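Side-chain contacts in deoxycytidylate deaminase (Cyanophage S-TIM5, PDB 4P9E), which probably deaminates dCMP to dUMP, using a bound zinc ion: residues A[30-35]-A[73-78]; A[104-109]-A[131-136]. All blocks are in the same frame, centred on the assembly; numbering follows the deposited sequence.

Contact 1 of 2, residues A[30-35]-A[73-78]; sequences VGAIVV and QNALVK
Ala75, on the helix 71-80, presents its methyl to two side chains of the strand 31-36. Its CB lies 4.2 Å from CG2 of Val34 and 4.5 Å from CB of Ala32, so the helix rests on alternate residues of one strand face. The backbones come close because the facing residues are small: the CA atoms of Ala32 and Ala75 are 6.7 Å apart. On Val34 the branch that touches is CG2, placed beside the backbone N because CG1 stands anti to that nitrogen (chi1 173°). All three residues are buried, and the contact is wholly apolar.

Ala32 also touches Leu91 and Cys93 of the neighbouring strand 90-93, while Ile33 points the other way and packs on Thr15 and Ala16 of the helix 6-20, which covers the opposite face of the sheet. Polar side chains tie the helix 71-80 to the adjoining strand 39-45: Asn74 ND2 bonds to the carbonyl O of Trp45, and Lys78 NZ bonds to the carbonyl O of His43 in the same chain and to that of Gly38 of the third subunit. Asn74 and Lys78 both belong to the dCMP and dTTP binding sites. A helix that begins just after a zinc-binding histidine, here His70, bears the predicted proton donor, Glu72, and packs on the central sheet is characteristic of the alpha/beta cytidine deaminase fold.

Contact 2 of 2, residues A[104-109]-A[131-136]; sequences MIAQAG and LGVEVE
Ala106 sets its methyl against two apolar side chains, Leu131 and Val133, which stand either side of Gly132. CD1 of Leu131 comes within 3.6 Å of Ala106 CB, and the leucine's own CB lies 3.9 Å from the same methyl, so the side chain runs alongside it. Val133 uses only CG2, which is 3.8 Å from both CA and CB of Ala106 and thus rests on the helix backbone as well as on the methyl. This branch lies anti to the carbonyl carbon (chi1 -174°), which turns it to the helix. The contact joins the C-terminal part of the helix 99-107 to the turn between the helix 123-130 and the strand 134-137, outermost in this chain's sheet, within the alpha/beta deaminase fold. Gly132 ends the helix before it in a Schellman motif, with positive phi (92°), and Gly109 does the same after the helix 99-107. The turn at Gly132 brings Leu131 and Val133 to the same methyl. Next to Ala106, Ile105 packs on Val113 of the strand 112-115 and on Leu128 of the helix 123-130, which Val133 also touches. Leu131 reaches Phe52 of the second subunit, while Gln107, a residue of the dCMP and dTTP sites, accepts a hydrogen bond at OE1 from Ser50 N of that subunit.

Contacts 1 and 2 follow one another along the chain, with centres about 14 Å apart; contact 1 packs a helix on a strand of the mixed sheet, contact 2 packs one on the turn leading into another of its strands. The helices 71-80 and 99-107 meet through Met104: its CE lies 3.6 Å from Gln73 CG, and its SD 3.8 Å from Leu76 CD2. They also share the zinc site, since His70 precedes the first helix, Cys98 just precedes the second and Cys101 lies in its first turn. The ion is about 10 Å from the Ala32 side chain and about 13 Å from that of Ala106. Asn74 and Gln107 of different subunits make a weak hydrogen bond, joining nucleotide-site residues across the interface.

Contact 1 of 2, residues A[30-35]-A[73-78]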
loop_
_atom_site.group_PDB
_atom_site.type_symbol
_atom_site.label_atom_id
_atom_site.label_comp_id
_atom_site.label_asym_id
_atom_site.label_seq_id
_atom_site.Cartn_x
_atom_site.Cartn_y
_atom_site.Cartn_z
ATOM N N VAL A 30 -6.011 -0.268 -29.566
ATOM C CA VAL A 30 -6.351 0.690 -28.514
ATOM C C VAL A 30 -5.285 0.695 -27.421
ATOM O O VAL A 30 -4.741 -0.353 -27.051
ATOM C CB VAL A 30 -7.707 0.331 -27.867
ATOM C CG1 VAL A 30 -8.222 1.475 -26.997
ATOM C CG2 VAL A 30 -8.724 -0.022 -28.939
ATOM N N GLY A 31 -4.982 1.876 -26.907
ATOM C CA GLY A 31 -4.080 1.986 -25.782
ATOM C C GLY A 31 -4.752 2.764 -24.681
ATOM O O GLY A 31 -5.574 3.624 -24.948
ATOM N N ALA A 32 -4.419 2.452 -23.436
ATOM C CA ALA A 32 -4.902 3.242 -22.301
ATOM C C ALA A 32 -3.776 3.487 -21.292
ATOM O O ALA A 32 -2.826 2.722 -21.213
ATOM C CB ALA A 32 -6.114 2.577 -21.630
ATOM N N ILE A 33 -3.902 4.578 -20.544
ATOM C CA ILE A 33 -2.913 5.034 -19.569
ATOM C C ILE A 33 -3.665 5.581 -18.363
ATOM O O ILE A 33 -4.543 6.418 -18.523
ATOM C CB ILE A 33 -2.056 6.167 -20.165
ATOM C CG1 ILE A 33 -1.006 5.590 -21.093
ATOM C CG2 ILE A 33 -1.336 6.930 -19.106
ATOM C CD1 ILE A 33 0.022 4.781 -20.375
ATOM N N VAL A 34 -3.344 5.093 -17.166
ATOM C CA VAL A 34 -3.890 5.682 -15.945
ATOM C C VAL A 34 -2.923 6.703 -15.346
ATOM O O VAL A 34 -1.733 6.439 -15.185
ATOM C CB VAL A 34 -4.326 4.616 -14.904
ATOM C CG1 VAL A 34 -4.716 5.276 -13.590
ATOM C CG2 VAL A 34 -5.512 3.820 -15.441
ATOM N N VAL A 35 -3.432 7.894 -15.055
ATOM C CA VAL A 35 -2.606 8.935 -14.461
ATOM C C VAL A 35 -3.231 9.451 -13.176
ATOM O O VAL A 35 -4.430 9.682 -13.106
ATOM C CB VAL A 35 -2.360 10.102 -15.438
ATOM C CG1 VAL A 35 -1.464 11.147 -14.795
ATOM C CG2 VAL A 35 -1.740 9.586 -16.728
ATOM N N GLN A 73 -9.880 -2.470 -19.760
ATOM C CA GLN A 73 -9.863 -3.672 -18.933
ATOM C C GLN A 73 -8.455 -4.093 -18.445
ATOM O O GLN A 73 -8.274 -4.440 -17.278
ATOM C CB GLN A 73 -10.560 -4.814 -19.657
ATOM C CG GLN A 73 -12.058 -4.659 -19.630
ATOM C CD GLN A 73 -12.782 -5.479 -20.687
ATOM O OE1 GLN A 73 -12.178 -6.269 -21.410
ATOM N NE2 GLN A 73 -14.094 -5.272 -20.790
ATOM N N ASN A 74 -7.470 -4.035 -19.333
ATOM C CA ASN A 74 -6.088 -4.305 -18.944
ATOM C C ASN A 74 -5.509 -3.328 -17.912
ATOM O O ASN A 74 -4.915 -3.742 -16.907
ATOM C CB ASN A 74 -5.190 -4.382 -20.168
ATOM C CG ASN A 74 -5.085 -5.781 -20.707
ATOM O OD1 ASN A 74 -5.044 -6.746 -19.941
ATOM N ND2 ASN A 74 -5.044 -5.910 -22.026
ATOM N N ALA A 75 -5.683 -2.040 -18.161
ATOM C CA ALA A 75 -5.252 -1.033 -17.213
ATOM C C ALA A 75 -5.904 -1.253 -15.838
ATOM O O ALA A 75 -5.223 -1.315 -14.812
ATOM C CB ALA A 75 -5.557 0.370 -17.754
ATOM N N LEU A 76 -7.226 -1.382 -15.839
ATOM C CA LEU A 76 -7.991 -1.688 -14.642
ATOM C C LEU A 76 -7.499 -2.923 -13.885
ATOM O O LEU A 76 -7.351 -2.899 -12.668
ATOM C CB LEU A 76 -9.450 -1.894 -15.026
ATOM C CG LEU A 76 -10.397 -2.161 -13.853
ATOM C CD1 LEU A 76 -10.409 -0.990 -12.894
ATOM C CD2 LEU A 76 -11.780 -2.426 -14.375
ATOM N N VAL A 77 -7.269 -4.017 -14.597
ATOM C CA VAL A 77 -6.745 -5.212 -13.946
ATOM C C VAL A 77 -5.353 -4.964 -13.342
ATOM O O VAL A 77 -5.054 -5.434 -12.250
ATOM C CB VAL A 77 -6.783 -6.452 -14.890
ATOM C CG1 VAL A 77 -5.748 -7.493 -14.491
ATOM C CG2 VAL A 77 -8.186 -7.055 -14.910
ATOM N N LYS A 78 -4.518 -4.205 -14.035
ATOM C CA LYS A 78 -3.225 -3.834 -13.464
ATOM C C LYS A 78 -3.369 -3.009 -12.192
ATOM O O LYS A 78 -2.590 -3.191 -11.255
ATOM C CB LYS A 78 -2.343 -3.108 -14.482
ATOM C CG LYS A 78 -1.692 -4.041 -15.451
ATOM C CD LYS A 78 -0.992 -3.318 -16.568
ATOM C CE LYS A 78 -0.565 -4.306 -17.650
ATOM N NZ LYS A 78 0.107 -3.635 -18.787
#

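Contact 2 of 2, residues A[104-109]-A[131-136]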
loop_
_atom_site.group_PDB
_atom_site.type_symbol
_atom_site.label_atom_id
_atom_site.label_comp_id
_atom_site.label_asym_id
_atom_site.label_seq_id
_atom_site.Cartn_x
_atom_site.Cartn_y
_atom_site.Cartn_z
ATOM N N MET A 104 -17.328 0.301 -15.554
ATOM C CA MET A 104 -16.280 -0.071 -14.621
ATOM C C MET A 104 -15.435 1.129 -14.258
ATOM O O MET A 104 -15.078 1.333 -13.091
ATOM C CB MET A 104 -15.422 -1.181 -15.210
ATOM C CG MET A 104 -16.185 -2.482 -15.400
ATOM S SD MET A 104 -15.096 -3.914 -15.516
ATOM C CE MET A 104 -14.689 -3.891 -17.252
ATOM N N ILE A 105 -15.133 1.917 -15.280
ATOM C CA ILE A 105 -14.462 3.186 -15.121
ATOM C C ILE A 105 -15.214 4.074 -14.120
ATOM O O ILE A 105 -14.602 4.668 -13.229
ATOM C CB ILE A 105 -14.330 3.868 -16.490
ATOM C CG1 ILE A 105 -13.452 3.020 -17.402
ATOM C CG2 ILE A 105 -13.762 5.259 -16.375
ATOM C CD1 ILE A 105 -13.582 3.363 -18.861
ATOM N N ALA A 106 -16.538 4.150 -14.241
ATOM C CA ALA A 106 -17.316 5.011 -13.344
ATOM C C ALA A 106 -17.324 4.484 -11.917
ATOM O O ALA A 106 -17.161 5.235 -10.948
ATOM C CB ALA A 106 -18.725 5.164 -13.842
ATOM N N GLN A 107 -17.531 3.181 -11.796
ATOM C CA GLN A 107 -17.546 2.534 -10.505
ATOM C C GLN A 107 -16.159 2.567 -9.842
ATOM O O GLN A 107 -16.041 2.487 -8.617
ATOM C CB GLN A 107 -18.047 1.103 -10.661
ATOM C CG GLN A 107 -18.535 0.474 -9.376
ATOM C CD GLN A 107 -19.870 1.024 -8.906
ATOM O OE1 GLN A 107 -19.969 2.178 -8.496
ATOM N NE2 GLN A 107 -20.902 0.191 -8.948
ATOM N N ALA A 108 -15.113 2.713 -10.652
ATOM C CA ALA A 108 -13.741 2.727 -10.149
ATOM C C ALA A 108 -13.335 4.073 -9.558
ATOM O O ALA A 108 -12.276 4.203 -8.955
ATOM C CB ALA A 108 -12.778 2.324 -11.252
ATOM N N GLY A 109 -14.185 5.072 -9.740
ATOM C CA GLY A 109 -13.899 6.410 -9.267
ATOM C C GLY A 109 -12.941 7.155 -10.171
ATOM O O GLY A 109 -12.256 8.081 -9.731
ATOM N N LEU A 131 -22.972 9.381 -15.073
ATOM C CA LEU A 131 -22.413 8.862 -13.824
ATOM C C LEU A 131 -21.375 9.766 -13.161
ATOM O O LEU A 131 -20.800 9.395 -12.140
ATOM C CB LEU A 131 -21.838 7.460 -14.044
ATOM C CG LEU A 131 -22.896 6.400 -14.350
ATOM C CD1 LEU A 131 -22.273 5.052 -14.658
ATOM C CD2 LEU A 131 -23.869 6.292 -13.193
ATOM N N GLY A 132 -21.130 10.942 -13.733
ATOM C CA GLY A 132 -20.293 11.927 -13.067
ATOM C C GLY A 132 -18.819 11.884 -13.401
ATOM O O GLY A 132 -18.022 12.600 -12.803
ATOM N N VAL A 133 -18.454 11.041 -14.357
ATOM C CA VAL A 133 -17.117 11.055 -14.906
ATOM C C VAL A 133 -17.065 12.163 -15.955
ATOM O O VAL A 133 -17.953 12.265 -16.787
ATOM C CB VAL A 133 -16.769 9.691 -15.571
ATOM C CG1 VAL A 133 -15.329 9.649 -16.006
ATOM C CG2 VAL A 133 -17.063 8.543 -14.623
ATOM N N GLU A 134 -16.035 12.993 -15.903
ATOM C CA GLU A 134 -15.805 13.987 -16.938
ATOM C C GLU A 134 -15.183 13.366 -18.181
ATOM O O GLU A 134 -14.497 12.339 -18.103
ATOM C CB GLU A 134 -14.937 15.118 -16.407
ATOM C CG GLU A 134 -15.514 15.715 -15.138
ATOM C CD GLU A 134 -16.925 16.301 -15.312
ATOM O OE1 GLU A 134 -17.682 16.316 -14.315
ATOM O OE2 GLU A 134 -17.273 16.753 -16.431
ATOM N N VAL A 135 -15.447 13.990 -19.329
ATOM C CA VAL A 135 -14.991 13.498 -20.627
ATOM C C VAL A 135 -14.465 14.625 -21.504
ATOM O O VAL A 135 -15.083 15.670 -21.587
ATOM C CB VAL A 135 -16.135 12.809 -21.399
ATOM C CG1 VAL A 135 -15.607 12.200 -22.687
ATOM C CG2 VAL A 135 -16.816 11.745 -20.537
ATOM N N GLU A 136 -13.327 14.404 -22.157
ATOM C CA GLU A 136 -12.757 15.374 -23.090
ATOM C C GLU A 136 -12.034 14.709 -24.274
ATOM O O GLU A 136 -11.172 13.866 -24.090
ATOM C CB GLU A 136 -11.810 16.348 -22.367
ATOM C CG GLU A 136 -11.137 17.386 -23.274
ATOM C CD GLU A 136 -10.081 18.234 -22.561
ATOM O OE1 GLU A 136 -10.022 18.203 -21.314
ATOM O OE2 GLU A 136 -9.300 18.936 -23.250
#